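Local coordinates for conserved lipoprotein, putative (Clostridium novyi, PDB 4L1N) that is of unknown function but is a putative bacterial lipoprotein of the DUF4652 family, grouped with beta-propeller-like families, and probably membrane-anchored through its lipid, at residues I96-L101 / W107-D112; K121-D124 / N130-V133; I147-N152 / G156-L161; Y162-N167 / V183-Y188. One frame throughout, in Å; residues are numbered along the deposited sequence.

Contact 1: residues I96-L101 / W107-D112; sequences IYIKNL and WELDLD
I96 and L109, and then I98 and W107, form the hydrogen-bonded pairs of an antiparallel hairpin whose short strand axes run at 153° and come within 4.6 Å, with Y97 and E108 as the non-hydrogen-bonded pair between them. Four backbone bonds fix this register, among them W107 N to I98 O at 3.0 Å. On the face carrying I96, I98, W107 and L109, the I98 side chain lies across the indole: its CB stands 4.0 Å from the centroid of the W107 five-membered ring, a CH-pi contact, while I98 CG2 reaches W107 CZ2 at 3.5 Å. The W107 CG sits between backbone N and carbonyl carbon (chi1 70°), which swings the indole back over I98. I98 CD1 also meets L109 CD1 at 3.6 Å. On the reverse face Y97 and E108 run side by side, with ring and carboxylate planes 32° apart and Y97 CE1 3.7 Å from E108 OE1. W107 NE1 donates to I153 O, and K54 makes a cation-pi contact with the indole. In the sheet the hairpin is flanked by strand 77-82, bonded through Y97 and K99, and by strand 49-56, bonded through E108 and D110.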
# COMPACT_ATOMS: atom_id res chain seq x y z
N ILE A 96 -6.44 2.42 -4.11
CA ILE A 96 -5.41 3.47 -4.10
C ILE A 96 -5.86 4.57 -5.09
O ILE A 96 -5.96 4.31 -6.29
CB ILE A 96 -3.97 2.98 -4.42
CG1 ILE A 96 -3.51 1.85 -3.48
CG2 ILE A 96 -2.97 4.15 -4.38
CD1 ILE A 96 -2.36 1.04 -4.04
N TYR A 97 -6.14 5.77 -4.57
CA TYR A 97 -6.58 6.93 -5.35
C TYR A 97 -5.36 7.79 -5.68
O TYR A 97 -4.62 8.12 -4.76
CB TYR A 97 -7.61 7.73 -4.53
CG TYR A 97 -9.06 7.43 -4.85
CD1 TYR A 97 -9.50 6.12 -5.08
CD2 TYR A 97 -10.01 8.45 -4.90
CE1 TYR A 97 -10.83 5.84 -5.36
CE2 TYR A 97 -11.35 8.17 -5.17
CZ TYR A 97 -11.76 6.87 -5.40
OH TYR A 97 -13.08 6.60 -5.71
N ILE A 98 -5.11 8.08 -6.97
CA ILE A 98 -3.97 8.91 -7.41
C ILE A 98 -4.51 10.16 -8.14
O ILE A 98 -5.56 10.14 -8.80
CB ILE A 98 -2.90 8.14 -8.25
CG1 ILE A 98 -2.31 6.99 -7.43
CG2 ILE A 98 -1.74 9.06 -8.71
CD1 ILE A 98 -2.28 5.83 -8.13
N LYS A 99 -3.78 11.27 -7.97
CA LYS A 99 -4.11 12.58 -8.51
C LYS A 99 -2.90 13.22 -9.18
O LYS A 99 -1.85 13.33 -8.54
CB LYS A 99 -4.57 13.46 -7.33
CG LYS A 99 -5.81 14.31 -7.54
CD LYS A 99 -6.45 14.77 -6.20
CE LYS A 99 -5.54 15.57 -5.27
NZ LYS A 99 -6.22 15.95 -4.01
N ASN A 100 -3.02 13.61 -10.46
CA ASN A 100 -1.97 14.36 -11.15
C ASN A 100 -2.28 15.81 -10.85
O ASN A 100 -3.22 16.36 -11.42
CB ASN A 100 -1.92 14.07 -12.65
CG ASN A 100 -0.76 14.72 -13.37
OD1 ASN A 100 -0.39 15.89 -13.15
ND2 ASN A 100 -0.17 13.98 -14.29
N LEU A 101 -1.57 16.39 -9.87
CA LEU A 101 -1.81 17.74 -9.36
C LEU A 101 -1.63 18.81 -10.42
O LEU A 101 -2.34 19.81 -10.38
CB LEU A 101 -0.90 18.02 -8.15
CG LEU A 101 -1.19 17.19 -6.90
CD1 LEU A 101 -0.07 17.31 -5.93
CD2 LEU A 101 -2.47 17.60 -6.24
N TRP A 107 -7.36 9.15 -11.04
CA TRP A 107 -7.56 7.74 -11.35
C TRP A 107 -7.41 6.91 -10.06
O TRP A 107 -7.09 7.47 -9.01
CB TRP A 107 -6.64 7.24 -12.47
CG TRP A 107 -5.18 7.13 -12.13
CD1 TRP A 107 -4.52 6.02 -11.68
CD2 TRP A 107 -4.17 8.11 -12.39
NE1 TRP A 107 -3.17 6.26 -11.61
CE2 TRP A 107 -2.93 7.55 -12.03
CE3 TRP A 107 -4.20 9.43 -12.89
CZ2 TRP A 107 -1.73 8.25 -12.14
CZ3 TRP A 107 -3.01 10.13 -12.98
CH2 TRP A 107 -1.79 9.56 -12.57
N GLU A 108 -7.74 5.61 -10.13
CA GLU A 108 -7.65 4.69 -9.02
C GLU A 108 -6.94 3.42 -9.46
O GLU A 108 -7.01 3.01 -10.62
CB GLU A 108 -9.03 4.40 -8.39
CG GLU A 108 -9.96 3.48 -9.16
CD GLU A 108 -11.34 3.23 -8.58
OE1 GLU A 108 -12.11 4.20 -8.36
OE2 GLU A 108 -11.71 2.04 -8.47
N LEU A 109 -6.19 2.82 -8.52
CA LEU A 109 -5.51 1.55 -8.69
C LEU A 109 -6.25 0.52 -7.88
O LEU A 109 -6.35 0.64 -6.65
CB LEU A 109 -4.04 1.61 -8.28
CG LEU A 109 -3.06 2.43 -9.09
CD1 LEU A 109 -1.67 2.33 -8.47
CD2 LEU A 109 -3.01 2.00 -10.55
N ASP A 110 -6.83 -0.46 -8.56
CA ASP A 110 -7.61 -1.49 -7.91
C ASP A 110 -6.94 -2.82 -7.97
O ASP A 110 -6.46 -3.23 -9.01
CB ASP A 110 -8.99 -1.62 -8.56
CG ASP A 110 -9.97 -0.57 -8.14
OD1 ASP A 110 -9.59 0.33 -7.35
OD2 ASP A 110 -11.14 -0.65 -8.57
N LEU A 111 -6.99 -3.53 -6.86
CA LEU A 111 -6.44 -4.85 -6.77
C LEU A 111 -7.24 -5.82 -7.63
O LEU A 111 -8.45 -5.96 -7.43
CB LEU A 111 -6.49 -5.25 -5.30
CG LEU A 111 -5.39 -6.15 -4.76
CD1 LEU A 111 -4.01 -5.66 -5.12
CD2 LEU A 111 -5.54 -6.28 -3.28
N ASP A 112 -6.59 -6.39 -8.65
CA ASP A 112 -7.14 -7.40 -9.57
C ASP A 112 -7.21 -8.69 -8.77
O ASP A 112 -6.16 -9.25 -8.43
CB ASP A 112 -6.24 -7.53 -10.81
CG ASP A 112 -6.71 -8.42 -11.96
OD1 ASP A 112 -7.78 -9.07 -11.82
OD2 ASP A 112 -6.02 -8.45 -13.00

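Contact 2: residues K121-D124 / N130-V133; sequences KYID and NLMV
I123 and V133 lie side by side and point the same way, with I123 CG2 against V133 CG1 at 3.8 Å. I123 carries CG1 between its backbone N and carbonyl carbon (chi1 72°), which leaves CG2 beside the N to meet the valine and sends the longer branch elsewhere. That branch crosses L131 at a slant, its CD1 coming 4.2 Å from L131 CD2, so one isoleucine touches two apolar residues of 130-133 through different methyls. L131 CD2 also lies 3.6 Å from the backbone D124 O. The opposite face of the sheet holds D124 and M132, a selenomethionine: its chain is extended at chi2 and then bent at chi3 (-47°), a turn that lays CE against D124 CB at 3.6 Å. Between the two faces runs the antiparallel beta hairpin of strands 118-125 and 130-137, in which D124 and M132 are a hydrogen-bonded pair and I123 and V133 a non-hydrogen-bonded one. M132 N donates to D124 O at 2.6 Å and 176°, and D124 N to M132 O at 3.0 Å. Strand 118-125 is outermost in its sheet, and V133 continues the bonding to Y149 on the other flank. I123, L131 and V133 all pack on I96, whereas M132 touches A174 and K176 of strand 169-177.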
# COMPACT_ATOMS: atom_id res chain seq x y z
N LYS A 121 -3.15 -1.64 2.46
CA LYS A 121 -3.32 -1.28 3.87
C LYS A 121 -2.51 -0.03 4.25
O LYS A 121 -2.97 0.75 5.08
CB LYS A 121 -2.94 -2.48 4.77
CG LYS A 121 -3.13 -2.28 6.27
CD LYS A 121 -4.56 -2.00 6.70
CE LYS A 121 -4.97 -2.85 7.86
NZ LYS A 121 -6.41 -3.18 7.79
N TYR A 122 -1.29 0.13 3.68
CA TYR A 122 -0.39 1.27 3.92
C TYR A 122 0.31 1.62 2.62
O TYR A 122 0.76 0.72 1.90
CB TYR A 122 0.65 1.00 5.04
CG TYR A 122 1.60 2.16 5.28
CD1 TYR A 122 2.80 2.26 4.57
CD2 TYR A 122 1.31 3.15 6.21
CE1 TYR A 122 3.66 3.35 4.76
CE2 TYR A 122 2.15 4.24 6.39
CZ TYR A 122 3.33 4.34 5.67
OH TYR A 122 4.17 5.42 5.84
N ILE A 123 0.37 2.92 2.31
CA ILE A 123 1.03 3.41 1.11
C ILE A 123 1.89 4.62 1.47
O ILE A 123 1.54 5.43 2.34
CB ILE A 123 0.05 3.73 -0.07
CG1 ILE A 123 -0.81 5.00 0.16
CG2 ILE A 123 -0.79 2.51 -0.51
CD1 ILE A 123 -1.23 5.69 -1.03
N ASP A 124 3.03 4.73 0.78
CA ASP A 124 3.96 5.86 0.83
C ASP A 124 4.77 5.87 -0.45
O ASP A 124 4.75 4.88 -1.18
CB ASP A 124 4.86 5.85 2.06
CG ASP A 124 5.18 7.24 2.57
OD1 ASP A 124 5.06 8.22 1.77
OD2 ASP A 124 5.56 7.36 3.77
N ASN A 130 6.50 5.66 -8.46
CA ASN A 130 6.08 4.44 -7.78
C ASN A 130 5.74 4.67 -6.32
O ASN A 130 6.29 5.57 -5.69
CB ASN A 130 7.17 3.36 -7.87
CG ASN A 130 7.66 3.07 -9.26
OD1 ASN A 130 7.13 2.22 -9.96
ND2 ASN A 130 8.69 3.76 -9.67
N LEU A 131 4.89 3.80 -5.78
CA LEU A 131 4.50 3.76 -4.38
C LEU A 131 5.05 2.52 -3.68
O LEU A 131 5.38 1.52 -4.34
CB LEU A 131 2.96 3.72 -4.23
CG LEU A 131 2.13 4.95 -4.54
CD1 LEU A 131 0.71 4.56 -4.76
CD2 LEU A 131 2.20 5.97 -3.42
N MSE A 132 5.13 2.59 -2.35
CA MSE A 132 5.38 1.49 -1.45
C MSE A 132 4.02 1.10 -0.97
O MSE A 132 3.32 1.94 -0.40
CB MSE A 132 6.29 1.88 -0.30
CG MSE A 132 7.76 1.93 -0.69
SE MSE A 132 8.86 2.37 0.80
CE MSE A 132 7.87 3.90 1.55
N VAL A 133 3.58 -0.12 -1.29
CA VAL A 133 2.23 -0.55 -0.90
C VAL A 133 2.31 -1.81 -0.03
O VAL A 133 2.96 -2.80 -0.40
CB VAL A 133 1.29 -0.75 -2.13
CG1 VAL A 133 -0.14 -1.09 -1.70
CG2 VAL A 133 1.29 0.46 -3.05

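Contact 3: residues I147-N152 / G156-L161; sequences ILYKVN and GQATEL
I147 starts the first strand with a marginal touch, its CG2 4.4 Å from E160 CG. L148 does more: its backbone O accepts from L161 N at 2.8 Å, with the donor standing above the carbonyl plane, and its CG packs on L161 CB at 4.0 Å. Y149 runs alongside E160, ring and carboxylate planes 77° apart, and Y149 CE1 meets E160 CG at 3.8 Å. A water joins the two ends, 2.7 Å from Y149 OH and donating to E160 OE2, which N163 ND2 also bonds. K150 exchanges two backbone bonds with T159; K150 N to T159 O is 2.7 Å long and nearly straight, at 172°. The L161 side chain lies against the lysine CB. V151 puts CG2 on A158 CB at 3.8 Å; with CG1 anti to the backbone N (chi1 180°), CG2 is the branch left facing the alanine. N152 closes the ladder, its N donating to Q157 O and its O accepting from G156 N, while OD1 takes E154 N. The chain turns a corner at L161, after which Y162 still bonds L148. Hydrogen-bonded K150-T159 between non-hydrogen-bonded Y149-E160 and V151-A158, with the short 153-155 connection, marks a tight antiparallel beta hairpin.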
# COMPACT_ATOMS: atom_id res chain seq x y z
N ILE A 147 2.56 -8.03 2.90
CA ILE A 147 3.73 -7.96 2.02
C ILE A 147 3.87 -6.54 1.51
O ILE A 147 2.86 -5.91 1.17
CB ILE A 147 3.63 -9.01 0.87
CG1 ILE A 147 3.41 -10.43 1.44
CG2 ILE A 147 4.85 -8.98 -0.02
CD1 ILE A 147 2.72 -11.42 0.53
N LEU A 148 5.13 -6.04 1.45
CA LEU A 148 5.49 -4.72 0.91
C LEU A 148 5.88 -4.90 -0.56
O LEU A 148 6.66 -5.80 -0.91
CB LEU A 148 6.65 -4.11 1.74
CG LEU A 148 7.12 -2.68 1.46
CD1 LEU A 148 6.14 -1.67 1.96
CD2 LEU A 148 8.40 -2.40 2.23
N TYR A 149 5.26 -4.06 -1.42
CA TYR A 149 5.46 -4.00 -2.86
C TYR A 149 5.84 -2.62 -3.32
O TYR A 149 5.50 -1.63 -2.66
CB TYR A 149 4.16 -4.39 -3.59
CG TYR A 149 3.65 -5.79 -3.36
CD1 TYR A 149 4.06 -6.84 -4.18
CD2 TYR A 149 2.74 -6.07 -2.35
CE1 TYR A 149 3.61 -8.15 -3.97
CE2 TYR A 149 2.26 -7.36 -2.14
CZ TYR A 149 2.70 -8.40 -2.95
OH TYR A 149 2.16 -9.65 -2.77
N LYS A 150 6.49 -2.54 -4.53
CA LYS A 150 6.81 -1.32 -5.29
C LYS A 150 5.79 -1.28 -6.39
O LYS A 150 5.81 -2.17 -7.24
CB LYS A 150 8.25 -1.34 -5.83
CG LYS A 150 8.64 -0.06 -6.58
CD LYS A 150 10.10 -0.09 -7.03
CE LYS A 150 10.28 -0.40 -8.49
NZ LYS A 150 11.09 0.65 -9.17
N VAL A 151 4.85 -0.33 -6.36
CA VAL A 151 3.77 -0.28 -7.35
C VAL A 151 3.83 0.98 -8.23
O VAL A 151 3.78 2.09 -7.72
CB VAL A 151 2.40 -0.41 -6.64
CG1 VAL A 151 1.24 -0.36 -7.64
CG2 VAL A 151 2.34 -1.68 -5.78
N ASN A 152 3.89 0.79 -9.56
CA ASN A 152 3.90 1.85 -10.56
C ASN A 152 2.52 2.50 -10.61
O ASN A 152 1.53 1.83 -10.90
CB ASN A 152 4.30 1.29 -11.92
CG ASN A 152 4.66 2.32 -12.96
OD1 ASN A 152 3.91 3.26 -13.26
ND2 ASN A 152 5.80 2.13 -13.58
N GLY A 156 0.34 -0.02 -12.81
CA GLY A 156 -0.19 -0.94 -11.81
C GLY A 156 0.66 -2.17 -11.64
O GLY A 156 0.28 -3.10 -10.92
N GLN A 157 1.84 -2.18 -12.31
CA GLN A 157 2.87 -3.22 -12.27
C GLN A 157 3.53 -3.17 -10.89
O GLN A 157 3.95 -2.09 -10.46
CB GLN A 157 3.89 -2.99 -13.41
CG GLN A 157 4.45 -4.27 -14.03
CD GLN A 157 3.48 -5.04 -14.90
OE1 GLN A 157 2.36 -4.60 -15.17
NE2 GLN A 157 3.88 -6.22 -15.34
N ALA A 158 3.57 -4.32 -10.18
CA ALA A 158 4.09 -4.40 -8.82
C ALA A 158 5.21 -5.42 -8.68
O ALA A 158 5.12 -6.49 -9.27
CB ALA A 158 2.96 -4.76 -7.87
N THR A 159 6.28 -5.07 -7.89
CA THR A 159 7.43 -5.95 -7.58
C THR A 159 7.57 -5.98 -6.04
O THR A 159 7.40 -4.93 -5.42
CB THR A 159 8.76 -5.52 -8.28
OG1 THR A 159 9.41 -4.47 -7.56
CG2 THR A 159 8.59 -5.05 -9.70
N GLU A 160 7.87 -7.15 -5.43
CA GLU A 160 8.02 -7.27 -3.99
C GLU A 160 9.21 -6.51 -3.49
O GLU A 160 10.26 -6.52 -4.14
CB GLU A 160 8.19 -8.73 -3.54
CG GLU A 160 7.03 -9.68 -3.77
CD GLU A 160 7.27 -11.09 -3.25
OE1 GLU A 160 8.38 -11.36 -2.72
OE2 GLU A 160 6.37 -11.95 -3.39
N LEU A 161 9.08 -5.86 -2.33
CA LEU A 161 10.21 -5.17 -1.70
C LEU A 161 10.60 -5.94 -0.47
O LEU A 161 11.79 -6.01 -0.11
CB LEU A 161 9.87 -3.73 -1.32
CG LEU A 161 9.89 -2.69 -2.39
CD1 LEU A 161 9.32 -1.39 -1.85
CD2 LEU A 161 11.29 -2.47 -2.89
O HOH W 1 3.85 -11.53 -3.64

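Contact 4: residues Y162-N167 / V183-Y188; sequences YNTKDN and VQILVY
Y162 spans from the loop that follows strand 157-160 onto V183 and I185 of strand 180-188, the middle strand of a three-stranded antiparallel sheet. The loop beyond it carries an Asx turn, with K165 N donating to N163 OD1, and an overlapping ST turn, with D166 N donating to T164 OG1; the latter oxygen also bonds K169 O. Starting at CB, the tyrosine comes 4.2 Å from V183 CG1. At CG the approach tightens to 3.9 Å from that same methyl, which sits over one ring face: V183 CG1 lies 4.2 Å from the Y162 ring centroid and 23° off its normal, a CH-pi contact displaced toward the rim. CD2 meets both V183 methyls. Farther out the partner changes, and CE1 and CZ both pass I185 CD1, whose side chain crosses the tyrosine at about a right angle. The ring gets there because CG is anti to the backbone N (chi1 -156°), which lays the ring beside V183 and I185. V171 and I203, from the two outer strands of that sheet, pack on the same tyrosine. T164 CG2 lies in the ring plane at the edge of Y162 and slides past I185 in the opposite direction, 4.2 Å from I185 CG2. At the tip of the tyrosine, OH stands 3.7 Å from I185 CD1.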
# COMPACT_ATOMS: atom_id res chain seq x y z
N TYR A 162 9.58 -6.47 0.23
CA TYR A 162 9.76 -7.21 1.46
C TYR A 162 8.61 -8.18 1.69
O TYR A 162 7.51 -7.77 2.03
CB TYR A 162 9.92 -6.26 2.68
CG TYR A 162 10.65 -6.91 3.82
CD1 TYR A 162 10.06 -7.91 4.58
CD2 TYR A 162 11.98 -6.60 4.08
CE1 TYR A 162 10.75 -8.55 5.60
CE2 TYR A 162 12.69 -7.26 5.09
CZ TYR A 162 12.07 -8.24 5.83
OH TYR A 162 12.72 -8.89 6.85
N ASN A 163 8.88 -9.47 1.51
CA ASN A 163 7.96 -10.55 1.80
C ASN A 163 8.67 -11.45 2.80
O ASN A 163 9.71 -12.01 2.46
CB ASN A 163 7.59 -11.31 0.53
CG ASN A 163 6.72 -12.52 0.74
OD1 ASN A 163 6.41 -12.93 1.86
ND2 ASN A 163 6.28 -13.11 -0.35
N THR A 164 8.11 -11.60 4.03
CA THR A 164 8.72 -12.42 5.08
C THR A 164 8.53 -13.94 4.85
O THR A 164 9.12 -14.72 5.58
CB THR A 164 8.16 -12.07 6.47
OG1 THR A 164 6.83 -12.56 6.54
CG2 THR A 164 8.18 -10.58 6.81
N LYS A 165 7.64 -14.34 3.94
CA LYS A 165 7.24 -15.72 3.63
C LYS A 165 6.73 -16.45 4.93
O LYS A 165 6.78 -17.67 5.03
CB LYS A 165 8.36 -16.50 2.91
CG LYS A 165 8.75 -15.93 1.55
CD LYS A 165 8.01 -16.58 0.40
CE LYS A 165 8.24 -15.92 -0.95
NZ LYS A 165 7.55 -16.67 -2.03
N ASP A 166 6.19 -15.66 5.89
CA ASP A 166 5.62 -16.12 7.16
C ASP A 166 4.45 -15.21 7.51
O ASP A 166 4.62 -14.01 7.66
CB ASP A 166 6.69 -16.12 8.28
CG ASP A 166 6.29 -16.79 9.58
OD1 ASP A 166 5.07 -17.01 9.79
OD2 ASP A 166 7.20 -17.10 10.38
N ASN A 167 3.28 -15.80 7.65
CA ASN A 167 2.03 -15.09 7.89
C ASN A 167 1.90 -14.60 9.33
O ASN A 167 0.98 -13.83 9.61
CB ASN A 167 0.81 -15.93 7.45
CG ASN A 167 0.68 -17.30 8.08
OD1 ASN A 167 1.50 -17.74 8.92
ND2 ASN A 167 -0.37 -18.01 7.68
N VAL A 183 11.75 -1.04 7.30
CA VAL A 183 10.53 -1.84 7.19
C VAL A 183 10.07 -2.29 8.59
O VAL A 183 10.85 -2.95 9.30
CB VAL A 183 10.80 -3.05 6.25
CG1 VAL A 183 9.60 -3.97 6.14
CG2 VAL A 183 11.25 -2.60 4.86
N GLN A 184 8.81 -1.93 9.01
CA GLN A 184 8.32 -2.41 10.29
C GLN A 184 7.59 -3.68 10.11
O GLN A 184 6.66 -3.76 9.30
CB GLN A 184 7.44 -1.43 11.06
CG GLN A 184 8.22 -0.34 11.71
CD GLN A 184 8.79 -0.71 13.02
OE1 GLN A 184 9.97 -0.54 13.25
NE2 GLN A 184 7.97 -1.16 13.93
N ILE A 185 7.99 -4.67 10.89
CA ILE A 185 7.37 -5.99 10.85
C ILE A 185 6.72 -6.24 12.20
O ILE A 185 7.32 -5.94 13.21
CB ILE A 185 8.44 -7.06 10.47
CG1 ILE A 185 9.13 -6.68 9.17
CG2 ILE A 185 7.86 -8.48 10.38
CD1 ILE A 185 10.48 -6.97 9.12
N LEU A 186 5.50 -6.75 12.22
CA LEU A 186 4.81 -7.19 13.42
C LEU A 186 4.92 -8.73 13.49
O LEU A 186 4.38 -9.45 12.62
CB LEU A 186 3.35 -6.70 13.44
CG LEU A 186 2.42 -7.27 14.54
CD1 LEU A 186 2.62 -6.56 15.85
CD2 LEU A 186 0.94 -7.23 14.10
N VAL A 187 5.68 -9.23 14.47
CA VAL A 187 5.89 -10.67 14.65
C VAL A 187 5.00 -11.22 15.76
O VAL A 187 5.06 -10.74 16.88
CB VAL A 187 7.34 -11.02 14.93
CG1 VAL A 187 7.56 -12.51 14.80
CG2 VAL A 187 8.29 -10.24 14.02
N TYR A 188 4.16 -12.23 15.44
CA TYR A 188 3.34 -12.96 16.39
C TYR A 188 4.17 -14.17 16.82
O TYR A 188 4.88 -14.75 16.00
CB TYR A 188 2.02 -13.36 15.76
CG TYR A 188 1.02 -12.23 15.60
CD1 TYR A 188 0.29 -11.76 16.69
CD2 TYR A 188 0.72 -11.71 14.34
CE1 TYR A 188 -0.69 -10.77 16.54
CE2 TYR A 188 -0.24 -10.71 14.18
CZ TYR A 188 -0.94 -10.24 15.29
OH TYR A 188 -1.90 -9.26 15.10

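How the contacts relate
Contacts 1, 2 and 3 follow one another along the chain as three hairpins of one antiparallel sheet, and contact 4 comes last. Contacts 2 and 3 are neighbours, centres about 8 Å apart, sharing backbone bonds between strands 130-137 and 147-152. Only strand 49-56 separates contacts 1 and 3, and L109 touches V151 across it. Strand 95-100, by contrast, is far from 118-125 and 130-137 in strand order yet packs on both, consistent with a strongly curled sheet around a shared apolar interior. Contact 4, its centre about 26 Å from that of contact 1 across the chain's centre, ties the separate three-stranded sheet to contact 3 through L148, which bonds Y162 and touches V183.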